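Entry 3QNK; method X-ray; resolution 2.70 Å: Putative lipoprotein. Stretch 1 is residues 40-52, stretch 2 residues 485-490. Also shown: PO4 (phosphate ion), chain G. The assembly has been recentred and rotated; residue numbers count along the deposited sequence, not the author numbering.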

# COMPACT_ATOMS: atom_id res chain seq x y z
N GLU B 40 -7.18 -18.06 -6.64
CA GLU B 40 -7.50 -19.17 -7.55
C GLU B 40 -6.27 -20.06 -7.75
O GLU B 40 -6.41 -21.28 -7.85
CB GLU B 40 -8.02 -18.66 -8.90
CG GLU B 40 -8.82 -19.71 -9.66
CD GLU B 40 -10.27 -19.97 -9.28
OE1 GLU B 40 -10.76 -19.38 -8.28
OE2 GLU B 40 -10.90 -20.79 -9.98
N ASN B 41 -5.06 -19.44 -7.80
CA ASN B 41 -3.79 -20.11 -7.94
C ASN B 41 -3.38 -20.76 -6.61
O ASN B 41 -2.31 -21.40 -6.52
CB ASN B 41 -2.74 -19.10 -8.41
CG ASN B 41 -2.86 -18.74 -9.85
OD1 ASN B 41 -2.75 -19.59 -10.74
ND2 ASN B 41 -3.08 -17.46 -10.12
N ARG B 42 -4.21 -20.54 -5.56
CA ARG B 42 -4.00 -21.15 -4.24
C ARG B 42 -5.10 -22.18 -4.02
O ARG B 42 -5.40 -22.52 -2.89
CB ARG B 42 -3.88 -20.10 -3.09
CG ARG B 42 -2.68 -19.19 -3.35
CD ARG B 42 -2.27 -18.32 -2.22
NE ARG B 42 -2.96 -17.03 -2.25
CZ ARG B 42 -2.38 -15.84 -2.35
NH1 ARG B 42 -1.05 -15.73 -2.38
NH2 ARG B 42 -3.11 -14.74 -2.38
N SER B 43 -5.65 -22.70 -5.13
CA SER B 43 -6.73 -23.68 -5.18
C SER B 43 -6.42 -24.78 -6.20
O SER B 43 -5.59 -24.60 -7.09
CB SER B 43 -8.06 -23.01 -5.52
OG SER B 43 -8.25 -22.92 -6.92
N ASP B 44 -7.16 -25.90 -6.13
CA ASP B 44 -6.95 -27.05 -7.01
C ASP B 44 -7.37 -26.77 -8.48
O ASP B 44 -7.22 -27.66 -9.32
CB ASP B 44 -7.68 -28.27 -6.46
CG ASP B 44 -9.18 -28.14 -6.32
OD1 ASP B 44 -9.68 -26.98 -6.16
OD2 ASP B 44 -9.87 -29.19 -6.30
N ASN B 45 -7.85 -25.53 -8.81
CA ASN B 45 -8.24 -25.17 -10.18
C ASN B 45 -7.07 -24.69 -11.02
O ASN B 45 -7.16 -24.71 -12.25
CB ASN B 45 -9.31 -24.09 -10.18
CG ASN B 45 -10.69 -24.61 -9.93
OD1 ASN B 45 -10.91 -25.81 -9.76
ND2 ASN B 45 -11.63 -23.71 -9.88
N SER B 46 -5.99 -24.20 -10.36
CA SER B 46 -4.90 -23.61 -11.11
C SER B 46 -3.55 -23.77 -10.45
O SER B 46 -3.44 -23.71 -9.23
CB SER B 46 -5.16 -22.11 -11.31
OG SER B 46 -4.13 -21.47 -12.05
N VAL B 47 -2.50 -23.94 -11.30
CA VAL B 47 -1.08 -23.89 -10.98
C VAL B 47 -0.55 -22.73 -11.83
O VAL B 47 -0.55 -22.82 -13.06
CB VAL B 47 -0.30 -25.22 -11.22
CG1 VAL B 47 1.20 -25.03 -10.99
CG2 VAL B 47 -0.85 -26.38 -10.37
N SER B 48 -0.18 -21.61 -11.18
CA SER B 48 0.30 -20.40 -11.88
C SER B 48 1.50 -20.65 -12.79
O SER B 48 2.43 -21.38 -12.43
CB SER B 48 0.67 -19.31 -10.88
OG SER B 48 1.07 -18.09 -11.49
N ALA B 49 1.53 -19.97 -13.95
CA ALA B 49 2.67 -19.96 -14.85
C ALA B 49 3.88 -19.32 -14.13
O ALA B 49 5.02 -19.40 -14.64
CB ALA B 49 2.32 -19.18 -16.11
N GLN B 50 3.62 -18.69 -12.93
CA GLN B 50 4.61 -18.05 -12.07
C GLN B 50 4.92 -18.89 -10.83
O GLN B 50 5.52 -18.37 -9.88
CB GLN B 50 4.17 -16.64 -11.64
CG GLN B 50 4.32 -15.59 -12.71
CD GLN B 50 3.27 -15.69 -13.80
OE1 GLN B 50 2.03 -15.70 -13.56
NE2 GLN B 50 3.77 -15.80 -15.02
N ARG B 51 4.51 -20.19 -10.85
CA ARG B 51 4.67 -21.14 -9.77
C ARG B 51 6.05 -21.09 -9.21
O ARG B 51 6.17 -21.03 -7.99
CB ARG B 51 4.35 -22.57 -10.24
CG ARG B 51 4.55 -23.67 -9.17
CD ARG B 51 4.77 -25.03 -9.78
NE ARG B 51 6.05 -25.10 -10.49
CZ ARG B 51 6.27 -25.89 -11.53
NH1 ARG B 51 5.31 -26.65 -12.01
NH2 ARG B 51 7.45 -25.88 -12.13
N ASP B 52 7.08 -21.06 -10.10
CA ASP B 52 8.49 -21.03 -9.72
C ASP B 52 9.02 -19.61 -9.55
O ASP B 52 9.74 -19.35 -8.59
CB ASP B 52 9.35 -21.78 -10.74
CG ASP B 52 8.97 -23.24 -10.96
OD1 ASP B 52 8.67 -23.95 -9.95
OD2 ASP B 52 9.02 -23.70 -12.13
N LYS B 485 3.17 -34.08 -13.06
CA LYS B 485 2.93 -33.50 -11.73
C LYS B 485 3.21 -32.01 -11.90
O LYS B 485 4.24 -31.66 -12.48
CB LYS B 485 3.83 -34.15 -10.66
CG LYS B 485 3.34 -35.48 -10.14
CD LYS B 485 4.40 -36.15 -9.29
CE LYS B 485 3.90 -37.19 -8.29
NZ LYS B 485 3.77 -38.56 -8.86
N THR B 486 2.30 -31.13 -11.49
CA THR B 486 2.52 -29.68 -11.71
C THR B 486 2.80 -28.94 -10.41
O THR B 486 3.38 -27.85 -10.45
CB THR B 486 1.35 -29.04 -12.45
OG1 THR B 486 0.14 -29.45 -11.81
CG2 THR B 486 1.30 -29.42 -13.94
N ASP B 487 2.40 -29.51 -9.26
CA ASP B 487 2.59 -28.90 -7.94
C ASP B 487 2.37 -29.95 -6.86
O ASP B 487 1.35 -30.65 -6.86
CB ASP B 487 1.63 -27.70 -7.73
CG ASP B 487 2.21 -26.59 -6.88
OD1 ASP B 487 3.43 -26.66 -6.54
OD2 ASP B 487 1.44 -25.63 -6.54
N ILE B 488 3.34 -30.06 -5.94
CA ILE B 488 3.25 -30.98 -4.80
C ILE B 488 2.85 -30.12 -3.59
O ILE B 488 3.71 -29.58 -2.87
CB ILE B 488 4.53 -31.84 -4.57
CG1 ILE B 488 5.21 -32.31 -5.86
CG2 ILE B 488 4.27 -32.95 -3.58
CD1 ILE B 488 4.47 -33.19 -6.81
N ARG B 489 1.55 -29.94 -3.43
CA ARG B 489 0.98 -29.14 -2.33
C ARG B 489 0.74 -29.98 -1.07
O ARG B 489 0.70 -31.22 -1.11
CB ARG B 489 -0.33 -28.46 -2.77
CG ARG B 489 -0.11 -27.44 -3.85
CD ARG B 489 -1.35 -26.71 -4.26
NE ARG B 489 -1.06 -25.86 -5.41
CZ ARG B 489 -1.97 -25.15 -6.07
NH1 ARG B 489 -3.24 -25.18 -5.68
NH2 ARG B 489 -1.64 -24.45 -7.13
N THR B 490 0.48 -29.27 0.04
CA THR B 490 0.11 -29.91 1.28
C THR B 490 -0.94 -29.07 1.95
O THR B 490 -1.26 -27.98 1.47
CB THR B 490 1.31 -30.25 2.18
OG1 THR B 490 0.86 -31.23 3.14
CG2 THR B 490 1.93 -29.01 2.86
P PO4 G . 7.01 -28.10 -6.53
O1 PO4 G . 6.42 -28.65 -5.04
O2 PO4 G . 8.75 -27.95 -6.50
O3 PO4 G . 6.47 -29.23 -7.48
O4 PO4 G . 6.20 -26.84 -7.22

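This is a small contact, 316 Å² summed over both sides, in which two arginines, one from each stretch, reach across to backbone carbonyls of the other. The backbones do not pair: the nearest CA atoms are 6.9 Å apart at Val47 and Thr486 and 9.4 Å at Asp44 and Arg489, and side chains fill the space between.

Arg489 covers most of the distance, its chi2, chi3 and chi4 all near 180°. Its guanidinium meets the type I turn from Ser43 to Ser46: Arg489 NH2 donates to Ser46 O (2.9 Å, N-H...O angle 148°), and Arg489 NH1 makes a weak bond to Ser43 O (2.8 Å). Both oxygens lie at the guanidinium edge, near its plane, where the N-H groups point. Asp487 anchors the group from its own stretch through a salt bridge, Arg489 NE to Asp487 OD2 at 2.8 Å, which supplies a compensating charge that the neutral carbonyls cannot.

At the other end, Arg51 returns the arrangement: Arg51 NH1 donates to Thr486 O (2.8 Å, 135°), while Arg51 NH2 salt-bridges Asp52 OD2 at 2.7 Å.

Between the arginines, Val47 points toward stretch 2 and makes van der Waals contact, with Val47 CG2 3.5 Å from Thr486 OG1 and 3.9 Å from Asp487 CB.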